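Local structure of beta-1,3-glucanosyltransferase (4WTP) at residues Phe72-Cys77 and Leu96-Asp101; Val130-Leu135 and Ala164-Tyr169. The protein is a carbohydrate-active enzyme of glycoside hydrolase family 17, folded as a parallel-stranded beta/alpha barrel. One frame throughout, in Å; residues are numbered along the deposited sequence.

Interaction 1: residues Phe72-Cys77 and Leu96-Asp101; sequences FALSVC and LGMWID. With EDO (1,2-ethanediol), chain C.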
loop_
_atom_site.group_PDB
_atom_site.type_symbol
_atom_site.label_atom_id
_atom_site.label_comp_id
_atom_site.label_asym_id
_atom_site.label_seq_id
_atom_site.Cartn_x
_atom_site.Cartn_y
_atom_site.Cartn_z
ATOM N N PHE A 72 -2.949 -6.012 -2.790
ATOM C CA PHE A 72 -2.759 -6.533 -1.444
ATOM C C PHE A 72 -2.581 -8.052 -1.294
ATOM O O PHE A 72 -2.039 -8.505 -0.286
ATOM C CB PHE A 72 -3.876 -6.048 -0.493
ATOM C CG PHE A 72 -3.755 -4.588 -0.131
ATOM C CD1 PHE A 72 -2.949 -4.195 0.917
ATOM C CD2 PHE A 72 -4.395 -3.617 -0.890
ATOM C CE1 PHE A 72 -2.816 -2.836 1.239
ATOM C CE2 PHE A 72 -4.272 -2.266 -0.584
ATOM C CZ PHE A 72 -3.484 -1.883 0.485
ATOM N N ALA A 73 -3.008 -8.807 -2.306
ATOM C CA ALA A 73 -2.979 -10.267 -2.222
ATOM C C ALA A 73 -2.605 -10.836 -3.586
ATOM O O ALA A 73 -2.849 -10.204 -4.603
ATOM C CB ALA A 73 -4.322 -10.839 -1.754
ATOM N N LEU A 74 -2.011 -12.033 -3.597
ATOM C CA LEU A 74 -1.686 -12.683 -4.866
ATOM C C LEU A 74 -2.854 -13.518 -5.354
ATOM O O LEU A 74 -3.284 -13.312 -6.483
ATOM C CB LEU A 74 -0.448 -13.571 -4.738
ATOM C CG LEU A 74 0.853 -12.872 -4.339
ATOM C CD1 LEU A 74 1.953 -13.917 -4.200
ATOM C CD2 LEU A 74 1.276 -11.781 -5.308
ATOM N N SER A 75 -3.352 -14.424 -4.501
ATOM C CA SER A 75 -4.345 -15.407 -4.945
ATOM C C SER A 75 -5.779 -14.871 -4.990
ATOM O O SER A 75 -6.550 -15.232 -5.869
ATOM C CB SER A 75 -4.236 -16.668 -4.096
ATOM O OG SER A 75 -4.322 -16.406 -2.702
ATOM N N VAL A 76 -6.139 -14.037 -4.025
ATOM C CA VAL A 76 -7.488 -13.482 -3.957
ATOM C C VAL A 76 -7.911 -12.797 -5.265
ATOM O O VAL A 76 -7.273 -11.843 -5.708
ATOM C CB VAL A 76 -7.600 -12.471 -2.800
ATOM C CG1 VAL A 76 -8.962 -11.811 -2.827
ATOM C CG2 VAL A 76 -7.364 -13.135 -1.446
ATOM N N CYS A 77 -8.976 -13.300 -5.887
ATOM C CA CYS A 77 -9.505 -12.760 -7.156
ATOM C C CYS A 77 -8.582 -12.897 -8.369
ATOM O O CYS A 77 -8.787 -12.242 -9.399
ATOM C CB CYS A 77 -9.960 -11.275 -7.032
ATOM S SG CYS A 77 -11.621 -10.767 -6.450
ATOM N N LEU A 96 3.572 -5.822 -5.827
ATOM C CA LEU A 96 2.709 -6.961 -5.520
ATOM C C LEU A 96 2.762 -7.299 -4.040
ATOM O O LEU A 96 3.813 -7.602 -3.479
ATOM C CB LEU A 96 3.183 -8.183 -6.311
ATOM C CG LEU A 96 3.075 -8.159 -7.829
ATOM C CD1 LEU A 96 3.596 -9.455 -8.457
ATOM C CD2 LEU A 96 1.628 -7.950 -8.232
ATOM N N GLY A 97 1.599 -7.262 -3.385
ATOM C CA GLY A 97 1.499 -7.644 -1.983
ATOM C C GLY A 97 1.084 -9.099 -1.878
ATOM O O GLY A 97 0.261 -9.580 -2.691
ATOM N N MET A 98 1.656 -9.774 -0.885
ATOM C CA MET A 98 1.229 -11.097 -0.450
ATOM C C MET A 98 0.403 -10.913 0.801
ATOM O O MET A 98 0.792 -10.159 1.707
ATOM C CB MET A 98 2.436 -11.978 -0.108
ATOM C CG MET A 98 3.443 -12.150 -1.247
ATOM S SD MET A 98 4.900 -13.172 -0.848
ATOM C CE MET A 98 4.163 -14.834 -0.876
ATOM N N TRP A 99 -0.745 -11.583 0.862
ATOM C CA TRP A 99 -1.615 -11.471 2.024
ATOM C C TRP A 99 -1.509 -12.674 2.913
ATOM O O TRP A 99 -2.114 -13.718 2.632
ATOM C CB TRP A 99 -3.076 -11.204 1.642
ATOM C CG TRP A 99 -3.819 -10.832 2.879
ATOM C CD1 TRP A 99 -4.584 -11.652 3.683
ATOM C CD2 TRP A 99 -3.744 -9.565 3.563
ATOM N NE1 TRP A 99 -5.031 -10.964 4.783
ATOM C CE2 TRP A 99 -4.551 -9.701 4.768
ATOM C CE3 TRP A 99 -3.120 -8.362 3.294
ATOM C CZ2 TRP A 99 -4.719 -8.651 5.651
ATOM C CZ3 TRP A 99 -3.296 -7.310 4.181
ATOM C CH2 TRP A 99 -4.089 -7.446 5.323
ATOM N N ILE A 100 -0.712 -12.557 3.968
ATOM C CA ILE A 100 -0.511 -13.672 4.885
ATOM C C ILE A 100 -1.111 -13.309 6.236
ATOM O O ILE A 100 -0.951 -12.192 6.710
ATOM C CB ILE A 100 0.960 -14.139 4.969
ATOM C CG1 ILE A 100 1.862 -12.937 5.240
ATOM C CG2 ILE A 100 1.435 -14.846 3.670
ATOM C CD1 ILE A 100 3.298 -13.304 5.536
ATOM N N ASP A 101 -1.879 -14.250 6.786
ATOM C CA ASP A 101 -2.437 -14.142 8.149
ATOM C C ASP A 101 -2.700 -15.518 8.781
ATOM O O ASP A 101 -1.899 -15.992 9.594
ATOM C CB ASP A 101 -3.656 -13.199 8.217
ATOM C CG ASP A 101 -4.692 -13.490 7.160
ATOM O OD1 ASP A 101 -4.681 -14.587 6.551
ATOM O OD2 ASP A 101 -5.547 -12.600 6.951
HETATM C C1 EDO C . -2.917 -17.429 12.558
HETATM O O1 EDO C . -2.710 -18.555 13.429
HETATM C C2 EDO C . -1.570 -16.902 12.133
HETATM O O2 EDO C . -0.951 -17.752 11.165
HETATM O O HOH W 1 -0.674 -8.722 -5.200
#

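Interaction 2: residues Val130-Leu135 and Ala164-Tyr169; sequences VGSEVL and ATADVY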
loop_
_atom_site.group_PDB
_atom_site.type_symbol
_atom_site.label_atom_id
_atom_site.label_comp_id
_atom_site.label_asym_id
_atom_site.label_seq_id
_atom_site.Cartn_x
_atom_site.Cartn_y
_atom_site.Cartn_z
ATOM N N VAL A 130 5.810 -8.763 1.526
ATOM C CA VAL A 130 5.564 -10.064 2.123
ATOM C C VAL A 130 4.764 -9.850 3.400
ATOM O O VAL A 130 5.316 -9.766 4.495
ATOM C CB VAL A 130 6.882 -10.835 2.379
ATOM C CG1 VAL A 130 6.572 -12.253 2.853
ATOM C CG2 VAL A 130 7.729 -10.842 1.110
ATOM N N GLY A 131 3.448 -9.741 3.228
ATOM C CA GLY A 131 2.552 -9.492 4.345
ATOM C C GLY A 131 2.385 -8.026 4.670
ATOM O O GLY A 131 3.261 -7.191 4.389
ATOM N N SER A 132 1.262 -7.723 5.298
ATOM C CA SER A 132 0.999 -6.387 5.831
ATOM C C SER A 132 0.382 -6.529 7.207
ATOM O O SER A 132 -0.663 -7.183 7.360
ATOM C CB SER A 132 0.014 -5.648 4.921
ATOM O OG SER A 132 -0.338 -4.380 5.477
ATOM N N GLU A 133 1.073 -5.991 8.205
ATOM C CA GLU A 133 0.634 -6.039 9.612
ATOM C C GLU A 133 0.580 -7.450 10.184
ATOM O O GLU A 133 -0.204 -7.723 11.101
ATOM C CB GLU A 133 -0.646 -5.235 9.851
ATOM C CG GLU A 133 -0.303 -3.752 9.754
ATOM C CD GLU A 133 -1.497 -2.837 9.809
ATOM O OE1 GLU A 133 -2.499 -3.197 10.456
ATOM O OE2 GLU A 133 -1.433 -1.726 9.227
ATOM N N VAL A 134 1.454 -8.324 9.694
ATOM C CA VAL A 134 1.536 -9.696 10.220
ATOM C C VAL A 134 1.889 -9.715 11.713
ATOM O O VAL A 134 1.274 -10.456 12.491
ATOM C CB VAL A 134 2.542 -10.533 9.416
ATOM C CG1 VAL A 134 2.793 -11.898 10.065
ATOM C CG2 VAL A 134 2.039 -10.688 7.988
ATOM N N LEU A 135 2.889 -8.919 12.099
ATOM C CA LEU A 135 3.293 -8.835 13.495
ATOM C C LEU A 135 2.342 -7.975 14.332
ATOM O O LEU A 135 2.056 -8.316 15.485
ATOM C CB LEU A 135 4.730 -8.357 13.619
ATOM C CG LEU A 135 5.779 -9.267 12.982
ATOM C CD1 LEU A 135 7.158 -8.673 13.233
ATOM C CD2 LEU A 135 5.725 -10.693 13.534
ATOM N N ALA A 164 10.080 -6.639 0.720
ATOM C CA ALA A 164 9.814 -5.837 1.905
ATOM C C ALA A 164 8.754 -6.552 2.716
ATOM O O ALA A 164 8.189 -7.539 2.273
ATOM C CB ALA A 164 9.297 -4.462 1.516
ATOM N N THR A 165 8.522 -6.059 3.925
ATOM C CA THR A 165 7.266 -6.314 4.602
ATOM C C THR A 165 6.685 -4.981 5.029
ATOM O O THR A 165 7.414 -3.993 5.126
ATOM C CB THR A 165 7.466 -7.269 5.780
ATOM O OG1 THR A 165 6.191 -7.831 6.151
ATOM C CG2 THR A 165 8.166 -6.552 6.944
ATOM N N ALA A 166 5.371 -4.952 5.212
ATOM C CA ALA A 166 4.698 -3.730 5.661
ATOM C C ALA A 166 4.151 -3.942 7.066
ATOM O O ALA A 166 3.556 -4.989 7.336
ATOM C CB ALA A 166 3.534 -3.405 4.717
ATOM N N ASP A 167 4.375 -2.978 7.950
ATOM C CA ASP A 167 3.811 -3.076 9.291
ATOM C C ASP A 167 3.765 -1.714 9.925
ATOM O O ASP A 167 4.223 -0.737 9.341
ATOM C CB ASP A 167 4.584 -4.099 10.157
ATOM C CG ASP A 167 3.657 -4.902 11.090
ATOM O OD1 ASP A 167 2.725 -4.322 11.653
ATOM O OD2 ASP A 167 3.820 -6.138 11.226
ATOM N N VAL A 168 3.250 -1.658 11.149
ATOM C CA VAL A 168 3.168 -0.412 11.892
ATOM C C VAL A 168 4.530 -0.019 12.420
ATOM O O VAL A 168 5.476 -0.832 12.405
ATOM C CB VAL A 168 2.138 -0.499 13.031
ATOM C CG1 VAL A 168 0.775 -0.766 12.440
ATOM C CG2 VAL A 168 2.524 -1.569 14.044
ATOM N N TYR A 169 4.658 1.219 12.880
ATOM C CA TYR A 169 5.992 1.788 13.053
ATOM C C TYR A 169 6.836 1.127 14.143
ATOM O O TYR A 169 8.069 1.229 14.106
ATOM C CB TYR A 169 5.928 3.297 13.249
ATOM C CG TYR A 169 5.376 3.754 14.586
ATOM C CD1 TYR A 169 6.220 3.932 15.692
ATOM C CD2 TYR A 169 4.020 4.035 14.728
ATOM C CE1 TYR A 169 5.706 4.363 16.913
ATOM C CE2 TYR A 169 3.495 4.457 15.941
ATOM C CZ TYR A 169 4.349 4.615 17.023
ATOM O OH TYR A 169 3.843 5.048 18.221
HETATM O O HOH W 2 3.905 -7.847 7.783
#

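Interaction 1: residues Phe72-Cys77 and Leu96-Asp101
The C-terminal end of strand 93-98 meets the loop that follows strand 68-71, and Leu74 of this loop has the most surface buried of the residues in this contact. Its CD1 lies 3.8 Å from Met98 CG, while CD2 turns to the other side, where Leu96 CB lies at 4.2 Å. With CG anti to its own carbonyl carbon (chi1 -61°), the branch also comes beside Gly97 O, 3.6 Å from CD2. This is the C-terminal end of the strands of a beta/alpha barrel, where the chain leaves strand 68-71 for helix 79-90; the touching parts run 92° apart, and the segments meet by side-chain packing and through a shared water. Water 1 donates to both Ala73 O and Gly97 O, the latter at 2.8 Å. A second link is Glu109 OE1, which accepts from both Leu74 N and Trp99 N. Ala73 CB packs on Trp99 CB at 3.6 Å, and Phe72 O lies near the indole plane at the ring's edge, 3.7 Å from CE3. On the five-membered ring of this indole NE1 donates to Asp101 OD2 over 2.8 Å, arriving from above the carboxylate plane with a bent N-H...O angle of 139°.

Interaction 2: residues Val130-Leu135 and Ala164-Tyr169
Asp167, Glu133 and Val130 have more surface buried than any other residue of the contact where strands 125-132 and 163-167 run side by side, the parallel pair of a beta-alpha-beta unit whose connecting helix is 142-156. The axes of 130-132 and 164-167 lie 9° apart. Val130 anchors the start: its N donates almost straight to Ala164 O (2.8 Å, 175°), and its CB and CG2 lie beside that same oxygen. Thr165 OG1 donates to Val130 O over 2.7 Å, from above the carbonyl plane. Ala166 N to Gly131 O continues the pairing, and Glu133 N to Ala166 O, at 2.8 Å, closes it. Ala166 O is further met by the CA-H of Ser132 and by water 2, which also donates to Thr165 OG1 and accepts from Val134 N. Glu133 has positive phi (64°), which turns the chain out of the strand just after this last bond. Its side chain extends beyond CG past Val168 CG1, 4.0 Å from OE2, and OE2 is hydrogen-bonded to Asn186 ND2. The carboxylate of Asp167 reaches back across to the turning chain: OD1 lies 3.4 Å from Glu133 CA and takes Val168 N through its anti lone pair, while OD2 receives a weak bond from Leu135 N at 3.1 Å.

Interactions 1 and 2 follow each other along the chain and lie about 13 Å apart between centres, joined through neighbouring strands 93-98 and 125-132 of one barrel sheet. Ile100 makes a direct connection: its CG1 is 3.6 Å from Val134 CG2, and it packs just as closely on Gly131 CA. On Trp99, CZ3 approaches Ser132 CB at 3.8 Å; the side chain of Trp99, which meets 72-77 through CB and the ring edge, thus also borders the strand paired with 164-169. Both contacts lie toward the C-terminal ends of their strands, where barrels of this kind carry the active site. The 1,2-ethanediol, probably from the crystallisation liquor, makes a weak hydrogen bond from O2 to Asp101 O, beyond the touching part of 96-101.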